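Local coordinates for TerD domain-containing protein (Streptomyces coelicolor A3, PDB 2QZ7) that is of unknown function but belongs to the TerD family of tellurite-resistance homologues and, in this crystal, binds sodium ions beside a two-sheet beta fold, at residues H43-A48 with V64-R69; N76-S81 with V90-F95; G110-Q115 with A150-V155; D27-W32 with G129-E134. All coordinates share one frame; numbering follows the deposited sequence.

Contact 1 of 4, residues H43-A48 with V64-R69; sequences HLDIIA and VQFDKR. With NA (sodium ion), chain D.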
# COMPACT_ATOMS: atom_id res chain seq x y z
N HIS A 43 -14.11 -0.77 -4.44
CA HIS A 43 -13.23 0.37 -4.27
C HIS A 43 -12.05 -0.06 -3.41
O HIS A 43 -12.20 -0.34 -2.21
CB HIS A 43 -13.95 1.57 -3.64
CG HIS A 43 -13.09 2.79 -3.52
ND1 HIS A 43 -13.58 4.01 -3.13
CD2 HIS A 43 -11.75 2.97 -3.70
CE1 HIS A 43 -12.60 4.90 -3.10
NE2 HIS A 43 -11.48 4.28 -3.43
N LEU A 44 -10.90 -0.18 -4.07
CA LEU A 44 -9.61 -0.51 -3.44
C LEU A 44 -8.69 0.66 -3.60
O LEU A 44 -8.75 1.38 -4.60
CB LEU A 44 -8.91 -1.73 -4.07
CG LEU A 44 -9.39 -3.13 -3.63
CD1 LEU A 44 -10.88 -3.42 -4.06
CD2 LEU A 44 -8.46 -4.19 -4.15
N ASP A 45 -7.87 0.87 -2.57
CA ASP A 45 -6.88 1.95 -2.53
C ASP A 45 -5.54 1.43 -2.16
O ASP A 45 -5.39 0.69 -1.15
CB ASP A 45 -7.23 3.01 -1.47
CG ASP A 45 -8.41 3.90 -1.89
OD1 ASP A 45 -8.63 4.12 -3.10
OD2 ASP A 45 -9.12 4.40 -0.98
N ILE A 46 -4.53 1.85 -2.92
CA ILE A 46 -3.15 1.77 -2.42
C ILE A 46 -3.01 2.87 -1.37
O ILE A 46 -3.39 4.04 -1.61
CB ILE A 46 -2.09 2.02 -3.52
CG1 ILE A 46 -2.22 0.99 -4.69
CG2 ILE A 46 -0.64 1.92 -2.89
CD1 ILE A 46 -1.29 1.37 -5.94
N ILE A 47 -2.45 2.52 -0.22
CA ILE A 47 -2.24 3.49 0.86
C ILE A 47 -0.82 3.32 1.35
O ILE A 47 -0.39 2.20 1.55
CB ILE A 47 -3.21 3.21 2.05
CG1 ILE A 47 -4.70 3.28 1.59
CG2 ILE A 47 -2.94 4.19 3.18
CD1 ILE A 47 -5.72 2.89 2.73
N ALA A 48 -0.10 4.43 1.59
CA ALA A 48 1.21 4.35 2.24
C ALA A 48 1.30 5.33 3.42
O ALA A 48 0.57 6.33 3.46
CB ALA A 48 2.35 4.66 1.24
N VAL A 64 -0.57 8.63 2.58
CA VAL A 64 -0.63 8.94 1.17
C VAL A 64 -1.67 7.99 0.54
O VAL A 64 -1.63 6.78 0.79
CB VAL A 64 0.75 8.79 0.40
CG1 VAL A 64 0.62 9.22 -1.09
CG2 VAL A 64 1.89 9.62 1.06
N GLN A 65 -2.59 8.54 -0.23
CA GLN A 65 -3.61 7.75 -0.95
C GLN A 65 -4.24 8.65 -2.01
O GLN A 65 -3.79 9.77 -2.17
CB GLN A 65 -4.68 7.14 -0.01
CG GLN A 65 -5.48 8.15 0.79
CD GLN A 65 -6.36 7.53 1.86
OE1 GLN A 65 -6.05 6.49 2.38
NE2 GLN A 65 -7.44 8.21 2.21
N PHE A 66 -5.24 8.15 -2.75
CA PHE A 66 -5.78 8.91 -3.90
C PHE A 66 -6.24 10.32 -3.53
O PHE A 66 -6.02 11.22 -4.31
CB PHE A 66 -6.88 8.12 -4.65
CG PHE A 66 -8.22 8.15 -3.97
CD1 PHE A 66 -9.26 8.90 -4.52
CD2 PHE A 66 -8.45 7.42 -2.79
CE1 PHE A 66 -10.53 8.94 -3.90
CE2 PHE A 66 -9.71 7.46 -2.18
CZ PHE A 66 -10.74 8.22 -2.72
N ASP A 67 -6.81 10.49 -2.34
CA ASP A 67 -7.37 11.79 -1.96
C ASP A 67 -6.45 12.57 -0.99
O ASP A 67 -6.87 13.57 -0.44
CB ASP A 67 -8.81 11.65 -1.45
CG ASP A 67 -8.86 10.78 -0.17
OD1 ASP A 67 -7.79 10.30 0.24
OD2 ASP A 67 -9.92 10.57 0.39
N LYS A 68 -5.19 12.13 -0.78
CA LYS A 68 -4.24 12.80 0.12
C LYS A 68 -2.82 12.72 -0.46
O LYS A 68 -2.26 11.63 -0.41
CB LYS A 68 -4.18 12.09 1.48
CG LYS A 68 -5.45 12.07 2.31
CD LYS A 68 -5.26 11.18 3.57
CE LYS A 68 -6.55 11.09 4.36
NZ LYS A 68 -6.23 10.53 5.74
N ARG A 69 -2.26 13.81 -1.02
CA ARG A 69 -0.88 13.76 -1.54
C ARG A 69 0.17 13.79 -0.39
O ARG A 69 -0.14 14.26 0.74
CB ARG A 69 -0.59 14.89 -2.55
CG ARG A 69 -1.54 14.93 -3.74
CD ARG A 69 -0.96 15.76 -4.92
NE ARG A 69 -0.57 17.06 -4.41
CZ ARG A 69 -1.41 18.07 -4.16
NH1 ARG A 69 -2.74 17.97 -4.41
NH2 ARG A 69 -0.91 19.20 -3.70
NA NA D . -8.63 3.59 -5.46
O HOH W 1 -9.47 5.60 -5.68
O HOH W 2 -8.34 4.95 1.49
O HOH W 3 -5.22 5.27 -3.10
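Oxygen OD1 of D45 is gripped twice. It ligates the sodium ion at 2.4 Å. It also accepts a hydrogen bond from H43 NE2, 2.9 Å away. That second bond is bent, with an N-H...O angle of 136°, and it reaches OD1 from above the carboxylate plane while staying close to the plane of the imidazole. H43 sets it up by holding CG anti to its backbone N. The other oxygen, OD2, takes a hydrogen bond from H114 NE2 and one from a water that bridges weakly to Q65 OE1, so both oxygens of this buried carboxylate have partners.

F66 lies obliquely across the carboxylate, its CD2 3.3 Å from D45 OD1. The crowded chi1 of F66 (78°) also brings its tip to that of H43: CE1 of the imidazole comes within 3.8 Å of CZ, an offset edge-to-face pair with planes at 68° in which H43 supplies the edge. Further along, I47 runs beside Q65, its CG1 meeting OE1. The backbones then join as the antiparallel hydrogen-bonded pair A48-V64, with A48 N to V64 O at 2.9 Å and V64 N to A48 O at 2.7 Å. Just beyond V64, a type I turn from Q65 to K68 swings the chain off the sheet, and a water links I46 O to F66 N. The arrangement is a sodium site at a strand start, where L44 O and D45 OD1 act as ligands together with S81 and E91, beside the edge strand of a TerD-domain sheet.

Contact 2 of 4, residues N76-S81 with V90-F95; sequences NMSRHS and VEEMTF. With NA (sodium ion), chain D; EDO (1,2-ethanediol), chain G.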
# COMPACT_ATOMS: atom_id res chain seq x y z
N ASN A 76 3.84 10.12 -5.76
CA ASN A 76 2.86 10.56 -6.75
C ASN A 76 2.01 9.36 -7.09
O ASN A 76 2.44 8.22 -6.93
CB ASN A 76 3.57 11.11 -8.05
CG ASN A 76 2.55 11.61 -9.18
OD1 ASN A 76 2.64 11.16 -10.35
ND2 ASN A 76 1.62 12.54 -8.83
N MSE A 77 0.78 9.63 -7.54
CA MSE A 77 -0.10 8.63 -8.13
C MSE A 77 -0.49 9.14 -9.51
O MSE A 77 -1.27 10.09 -9.61
CB MSE A 77 -1.33 8.42 -7.27
CG MSE A 77 -0.98 7.91 -5.83
SE MSE A 77 -2.58 7.44 -4.89
CE MSE A 77 -2.82 5.64 -5.66
N SER A 78 -0.01 8.50 -10.57
CA SER A 78 -0.47 8.90 -11.91
C SER A 78 -1.85 8.33 -12.28
O SER A 78 -2.48 8.77 -13.25
CB SER A 78 0.55 8.49 -12.97
OG SER A 78 0.54 7.07 -13.09
N ARG A 79 -2.33 7.34 -11.53
CA ARG A 79 -3.67 6.85 -11.74
C ARG A 79 -4.22 6.17 -10.53
O ARG A 79 -3.43 5.70 -9.67
CB ARG A 79 -3.76 5.94 -12.98
CG ARG A 79 -2.86 4.69 -12.87
CD ARG A 79 -2.91 3.89 -14.21
NE ARG A 79 -1.99 2.77 -14.06
CZ ARG A 79 -0.67 2.87 -14.22
NH1 ARG A 79 -0.11 4.03 -14.60
NH2 ARG A 79 0.10 1.80 -14.04
N HIS A 80 -5.55 6.16 -10.44
CA HIS A 80 -6.24 5.58 -9.29
C HIS A 80 -7.66 5.25 -9.68
O HIS A 80 -8.20 5.82 -10.60
CB HIS A 80 -6.18 6.52 -8.05
CG HIS A 80 -6.51 7.94 -8.36
ND1 HIS A 80 -7.80 8.38 -8.60
CD2 HIS A 80 -5.70 9.01 -8.61
CE1 HIS A 80 -7.77 9.66 -8.94
NE2 HIS A 80 -6.51 10.07 -8.94
N SER A 81 -8.31 4.34 -8.96
CA SER A 81 -9.65 3.95 -9.37
C SER A 81 -10.54 3.67 -8.21
O SER A 81 -10.13 3.06 -7.22
CB SER A 81 -9.59 2.68 -10.25
OG SER A 81 -10.90 2.20 -10.51
N VAL A 90 -4.88 -0.52 -12.62
CA VAL A 90 -5.74 0.65 -12.65
C VAL A 90 -5.33 1.72 -11.61
O VAL A 90 -5.92 2.80 -11.57
CB VAL A 90 -7.23 0.23 -12.44
CG1 VAL A 90 -7.68 -0.68 -13.59
CG2 VAL A 90 -7.41 -0.46 -11.10
N GLU A 91 -4.35 1.41 -10.76
CA GLU A 91 -3.97 2.35 -9.74
C GLU A 91 -2.48 2.20 -9.51
O GLU A 91 -1.96 1.10 -9.56
CB GLU A 91 -4.77 2.09 -8.45
CG GLU A 91 -4.42 3.04 -7.26
CD GLU A 91 -5.60 3.29 -6.35
OE1 GLU A 91 -6.76 3.32 -6.85
OE2 GLU A 91 -5.39 3.49 -5.13
N GLU A 92 -1.77 3.28 -9.27
CA GLU A 92 -0.33 3.14 -9.05
C GLU A 92 0.17 4.24 -8.12
O GLU A 92 -0.39 5.35 -8.08
CB GLU A 92 0.43 3.20 -10.39
CG GLU A 92 0.61 4.62 -10.94
CD GLU A 92 1.88 5.33 -10.37
OE1 GLU A 92 2.88 4.66 -10.08
OE2 GLU A 92 1.89 6.56 -10.24
N MSE A 93 1.24 3.92 -7.39
CA MSE A 93 1.87 4.89 -6.53
C MSE A 93 3.38 4.75 -6.73
O MSE A 93 3.95 3.65 -6.57
CB MSE A 93 1.52 4.58 -5.05
CG MSE A 93 2.05 5.68 -4.07
SE MSE A 93 1.56 5.39 -2.24
CE MSE A 93 -0.31 5.78 -2.43
N THR A 94 4.02 5.87 -7.08
CA THR A 94 5.50 5.90 -7.22
C THR A 94 6.20 6.64 -6.06
O THR A 94 5.83 7.75 -5.72
CB THR A 94 5.84 6.54 -8.57
OG1 THR A 94 5.25 5.77 -9.62
CG2 THR A 94 7.38 6.67 -8.80
N PHE A 95 7.27 6.05 -5.51
CA PHE A 95 8.03 6.67 -4.42
C PHE A 95 9.41 7.02 -4.87
O PHE A 95 10.13 6.16 -5.40
CB PHE A 95 8.21 5.72 -3.21
CG PHE A 95 6.93 5.09 -2.70
CD1 PHE A 95 6.47 5.39 -1.42
CD2 PHE A 95 6.20 4.21 -3.50
CE1 PHE A 95 5.32 4.82 -0.94
CE2 PHE A 95 5.01 3.62 -3.01
CZ PHE A 95 4.60 3.94 -1.71
NA NA D . -8.63 3.59 -5.46
C1 EDO G . -11.39 3.55 -13.42
O1 EDO G . -10.68 2.27 -13.38
C2 EDO G . -10.73 4.82 -12.84
O2 EDO G . -9.51 5.33 -13.46
O HOH W 1 -9.47 5.60 -5.68
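E91 keeps CG anti to its backbone N (chi1 179°) and runs extended, whereas E92 puts CG in the crowded position between N and the carbonyl carbon (chi1 79°) and bends again at chi2 (86°). The two neighbouring carboxylates therefore serve different parts of segment 76-81. E92 OE2 receives S78 N at 2.7 Å in a nearly straight bond through its anti lone pair, with a weak second bond from S78 OG. T94 OG1 donates to the syn side of E92 OE1, so both oxygens are held and the group is fixed in rotation. E91 OE1 accepts S81 N at 2.8 Å from above the carboxylate plane. The same OE1 binds sodium, while OE2 takes I46 N of the facing sheet.

The strands pair antiparallel at N76-T94, with T94 N to N76 O at 2.8 Å. The chain turns a corner at S78, beyond which E92 N bonds R79 O. R79 crosses E92 at about a right angle, laying one guanidinium face over E92 CG; its NE is bound to F89 O. On the inner side, the selenomethionines M77 and M93 cross obliquely, M77 SE 3.7 Å from M93 CE, and the M77 methyl CE reaches E91 OE2. V90 and E91 form a classic beta bulge opposite L30. S81 O is a further sodium ligand, 2.4 Å from the ion. With D45 OD1, L44 O and a water also on the metal, five oxygens, two of them from carboxylates, bind one cation, whose charge would probably ease the repulsion between the acids and keep E91 ionised.

Contact 3 of 4, residues G110-Q115 with A150-V155; sequences GVAIHQ and ATAATV. With EDO (1,2-ethanediol), chain F.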
# COMPACT_ATOMS: atom_id res chain seq x y z
N GLY A 110 0.41 -0.57 1.53
CA GLY A 110 -0.57 -1.64 1.56
C GLY A 110 -1.77 -1.30 0.67
O GLY A 110 -1.75 -0.31 -0.10
N VAL A 111 -2.77 -2.15 0.75
CA VAL A 111 -3.96 -2.03 -0.06
C VAL A 111 -5.14 -2.23 0.87
O VAL A 111 -5.20 -3.18 1.66
CB VAL A 111 -3.96 -3.03 -1.25
CG1 VAL A 111 -5.33 -3.05 -1.99
CG2 VAL A 111 -2.82 -2.70 -2.26
N ALA A 112 -6.10 -1.31 0.77
CA ALA A 112 -7.32 -1.39 1.57
C ALA A 112 -8.59 -1.49 0.71
O ALA A 112 -8.70 -0.81 -0.31
CB ALA A 112 -7.41 -0.19 2.54
N ILE A 113 -9.53 -2.31 1.15
CA ILE A 113 -10.84 -2.42 0.50
C ILE A 113 -11.83 -1.57 1.26
O ILE A 113 -11.92 -1.67 2.48
CB ILE A 113 -11.34 -3.91 0.43
CG1 ILE A 113 -10.24 -4.79 -0.20
CG2 ILE A 113 -12.66 -4.03 -0.33
CD1 ILE A 113 -10.46 -6.29 0.05
N HIS A 114 -12.59 -0.73 0.55
CA HIS A 114 -13.71 0.00 1.19
C HIS A 114 -14.80 -0.91 1.72
O HIS A 114 -15.17 -1.93 1.10
CB HIS A 114 -14.22 1.15 0.32
CG HIS A 114 -13.20 2.25 0.19
ND1 HIS A 114 -13.39 3.51 0.71
CD2 HIS A 114 -11.97 2.25 -0.37
CE1 HIS A 114 -12.33 4.25 0.45
NE2 HIS A 114 -11.45 3.50 -0.19
N GLN A 115 -15.31 -0.54 2.90
CA GLN A 115 -16.18 -1.42 3.64
C GLN A 115 -17.61 -0.88 3.74
O GLN A 115 -18.45 -1.48 4.41
CB GLN A 115 -15.61 -1.65 5.05
CG GLN A 115 -14.28 -2.39 5.08
CD GLN A 115 -14.36 -3.78 4.45
OE1 GLN A 115 -15.13 -4.62 4.88
NE2 GLN A 115 -13.49 -4.04 3.46
N ALA A 150 -8.89 -10.89 4.72
CA ALA A 150 -8.60 -9.54 5.21
C ALA A 150 -9.36 -8.47 4.45
O ALA A 150 -9.62 -8.62 3.26
CB ALA A 150 -7.08 -9.26 5.14
N THR A 151 -9.65 -7.36 5.12
CA THR A 151 -10.27 -6.19 4.49
C THR A 151 -9.20 -5.23 3.95
O THR A 151 -9.43 -4.39 3.07
CB THR A 151 -11.08 -5.44 5.51
OG1 THR A 151 -10.22 -5.07 6.60
CG2 THR A 151 -12.25 -6.35 6.03
N ALA A 152 -8.00 -5.38 4.48
CA ALA A 152 -6.88 -4.54 4.12
C ALA A 152 -5.61 -5.35 4.38
O ALA A 152 -5.63 -6.31 5.16
CB ALA A 152 -6.91 -3.22 4.93
N ALA A 153 -4.52 -4.97 3.72
CA ALA A 153 -3.22 -5.66 3.88
C ALA A 153 -2.02 -4.79 3.60
O ALA A 153 -1.99 -4.07 2.60
CB ALA A 153 -3.16 -6.91 2.98
N THR A 154 -0.98 -4.90 4.43
CA THR A 154 0.32 -4.29 4.04
C THR A 154 0.91 -5.23 2.99
O THR A 154 0.56 -6.43 2.99
CB THR A 154 1.28 -4.16 5.24
OG1 THR A 154 1.39 -5.42 5.90
CG2 THR A 154 0.70 -3.15 6.21
N VAL A 155 1.74 -4.71 2.07
CA VAL A 155 2.43 -5.57 1.13
C VAL A 155 3.97 -5.40 1.18
O VAL A 155 4.70 -6.37 0.90
CB VAL A 155 1.92 -5.44 -0.37
CG1 VAL A 155 0.35 -5.52 -0.47
CG2 VAL A 155 2.42 -4.20 -1.00
C1 EDO F . -15.17 3.92 3.72
O1 EDO F . -15.36 4.50 2.43
C2 EDO F . -14.99 2.46 3.42
O2 EDO F . -14.79 1.73 4.61
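Q115 and T151 cross at about a right angle, the amide of the glutamine lying against the CB and CG2 of the threonine, with NE2 3.5 Å from T151 CB. A bend at chi2 (-59°) curls the Q115 chain back so that NE2 donates to I113 O at 3.0 Å; the bond is straight at hydrogen (169°), yet the donor stands well above the carbonyl plane. K120 O is a second acceptor for this NE2. T151 directs OG1 into the crowded position, where its proton is probably directed mainly to S177 O, with F175 O as a second acceptor, and so presents its methyl to Q115.

I113 rests its CB and CG1 against T151 O, the same oxygen that accepts I113 N at 2.8 Å nearly along the C=O axis. A112 and A152 project to one face of the sheet, their CB atoms 3.9 Å apart in a non-hydrogen-bonded pair, while V111 and A153 point to the other face and exchange two backbone bonds. At G110 the strands close to 3.7 Å between its CA and T154 CA; a side chain there would clash with A153 O. T151 and A152 make a classic beta bulge against F175.

The antiparallel pairing, at 170°, joins strands 104-113 and 152-160 in the middle of a five-stranded sheet, with strand 44-52 beyond the first and 166-175 beyond the second. Helix 179-185 packs through F182 on the face of A112 and A152.

Contact 4 of 4, residues D27-W32 with G129-E134; sequences DVRLKW and GVVVAE. With NA (sodium ion), chain C.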
# COMPACT_ATOMS: atom_id res chain seq x y z
N ASP A 27 7.87 1.72 -7.36
CA ASP A 27 6.44 1.91 -7.61
C ASP A 27 5.63 0.69 -7.24
O ASP A 27 6.17 -0.44 -7.12
CB ASP A 27 6.15 2.33 -9.06
CG ASP A 27 6.26 1.18 -10.05
OD1 ASP A 27 5.28 0.89 -10.76
OD2 ASP A 27 7.34 0.58 -10.15
N VAL A 28 4.35 0.94 -6.99
CA VAL A 28 3.41 -0.06 -6.60
C VAL A 28 2.24 0.08 -7.56
O VAL A 28 1.68 1.16 -7.74
CB VAL A 28 2.95 0.16 -5.14
CG1 VAL A 28 1.91 -0.90 -4.72
CG2 VAL A 28 4.16 0.13 -4.19
N ARG A 29 1.89 -1.02 -8.22
CA ARG A 29 0.73 -1.00 -9.15
C ARG A 29 -0.27 -2.03 -8.68
O ARG A 29 0.12 -3.13 -8.23
CB ARG A 29 1.18 -1.35 -10.58
CG ARG A 29 1.99 -0.25 -11.28
CD ARG A 29 2.66 -0.80 -12.57
NE ARG A 29 3.78 -1.66 -12.18
CZ ARG A 29 4.48 -2.44 -13.00
NH1 ARG A 29 4.19 -2.49 -14.27
NH2 ARG A 29 5.50 -3.15 -12.52
N LEU A 30 -1.55 -1.69 -8.83
CA LEU A 30 -2.63 -2.51 -8.30
C LEU A 30 -3.72 -2.75 -9.37
O LEU A 30 -4.08 -1.82 -10.10
CB LEU A 30 -3.25 -1.78 -7.10
CG LEU A 30 -4.58 -2.29 -6.53
CD1 LEU A 30 -4.36 -3.68 -5.94
CD2 LEU A 30 -5.03 -1.31 -5.43
N LYS A 31 -4.19 -4.00 -9.50
CA LYS A 31 -5.31 -4.35 -10.40
C LYS A 31 -6.37 -5.07 -9.61
O LYS A 31 -6.07 -5.66 -8.57
CB LYS A 31 -4.81 -5.25 -11.56
CG LYS A 31 -4.21 -6.60 -11.11
CD LYS A 31 -3.84 -7.48 -12.32
CE LYS A 31 -3.34 -8.86 -11.86
NZ LYS A 31 -3.21 -9.84 -13.01
N TRP A 32 -7.61 -5.03 -10.10
CA TRP A 32 -8.75 -5.79 -9.59
C TRP A 32 -9.94 -5.70 -10.54
O TRP A 32 -10.07 -4.74 -11.31
CB TRP A 32 -9.14 -5.35 -8.17
CG TRP A 32 -9.88 -4.02 -8.04
CD1 TRP A 32 -11.25 -3.81 -7.98
CD2 TRP A 32 -9.28 -2.73 -7.87
NE1 TRP A 32 -11.52 -2.47 -7.78
CE2 TRP A 32 -10.33 -1.78 -7.72
CE3 TRP A 32 -7.93 -2.28 -7.81
CZ2 TRP A 32 -10.09 -0.41 -7.54
CZ3 TRP A 32 -7.69 -0.93 -7.62
CH2 TRP A 32 -8.77 0.00 -7.49
N GLY A 129 -4.50 -8.01 -7.65
CA GLY A 129 -3.05 -8.21 -7.80
C GLY A 129 -2.25 -6.94 -7.56
O GLY A 129 -2.70 -5.83 -7.85
N VAL A 130 -1.05 -7.11 -7.05
CA VAL A 130 -0.14 -6.00 -6.82
C VAL A 130 1.26 -6.37 -7.34
O VAL A 130 1.67 -7.54 -7.31
CB VAL A 130 -0.15 -5.58 -5.30
CG1 VAL A 130 0.49 -6.67 -4.38
CG2 VAL A 130 0.47 -4.21 -5.08
N VAL A 131 1.98 -5.38 -7.84
CA VAL A 131 3.39 -5.56 -8.20
C VAL A 131 4.19 -4.40 -7.64
O VAL A 131 3.83 -3.23 -7.85
CB VAL A 131 3.59 -5.65 -9.76
CG1 VAL A 131 5.09 -5.73 -10.14
CG2 VAL A 131 2.82 -6.85 -10.35
N VAL A 132 5.27 -4.73 -6.91
CA VAL A 132 6.19 -3.77 -6.37
C VAL A 132 7.50 -3.88 -7.16
O VAL A 132 8.06 -4.97 -7.30
CB VAL A 132 6.42 -4.06 -4.85
CG1 VAL A 132 7.41 -3.07 -4.23
CG2 VAL A 132 5.08 -4.03 -4.14
N ALA A 133 8.01 -2.77 -7.68
CA ALA A 133 9.23 -2.85 -8.52
C ALA A 133 10.12 -1.65 -8.34
O ALA A 133 9.63 -0.58 -7.97
CB ALA A 133 8.86 -2.97 -9.97
N GLU A 134 11.41 -1.82 -8.63
CA GLU A 134 12.29 -0.68 -8.85
C GLU A 134 12.60 -0.60 -10.35
O GLU A 134 13.44 -1.36 -10.86
CB GLU A 134 13.59 -0.75 -8.03
CG GLU A 134 14.35 0.57 -8.13
CD GLU A 134 15.80 0.59 -7.59
OE1 GLU A 134 16.47 -0.48 -7.50
OE2 GLU A 134 16.27 1.73 -7.33
NA NA C . -9.85 -3.84 -13.40
O HOH W 4 5.38 -1.96 -9.88
O HOH W 5 -7.68 -4.48 -13.12
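One of the two inner ladders of a five-stranded antiparallel sheet of the TerD fold joins the central strand 26-31 to its neighbour 129-134; the segments 27-31 and 129-134 run at 167° and their axes approach to 4.8 Å. Six backbone hydrogen bonds join them in the pairs D27-A133, R29-V131 and K31-G129. All are 2.9 to 3.0 Å long from N to O, and their N-H...O angles, at least 159°, show a regular register without a bulge.

Between them lie the non-hydrogen-bonded pairs V28-V132 and L30-V130, whose side chains turn to the buried face, V28 and L30 against I46 of strand 44-52, V130 and V132 against V155 of strand 152-160. There V28 and V130 lie side by side, CG1 of V28 meeting CG2 of V130 at 3.6 Å. L30 CD1 is 3.3 Å from G129 O.

The other face carries D27, R29 and K31. R29 bends at chi3 (-74°) and runs alongside V131, with NH2 3.5 Å from V131 CG1. Its charge pairs with D27, but D27 OD1 sits well out of the guanidinium plane, so the attraction is one of charge alone. K31 stays extended and passes its CG and CE over G129, where a side chain would collide with CE.

Past the ladder W32 turns off to a sodium ion shared with G84 and G86, its carbonyl O 2.3 Å from the metal, while W32 N donates to a water bound to the same ion.

How the contacts relate
From the N terminus, strand 26-31 comes first, and its partner follows 97 residues later, so contact 4 closes the longest loop. Contacts 1 and 2, the short closures, both nest inside it, one after the other along the chain. Contact 3 opens within that loop but closes after it, so contacts 3 and 4 cross. Contacts 2 and 4 share one sheet, where strands 91-95 and 26-31 are neighbours; contacts 1 and 3 share the other through strands 44-52 and 104-113. Contacts 1 and 2 meet across the sheets at one sodium ion, while V155 packing on V130 and V132 joins contact 3 to contact 4.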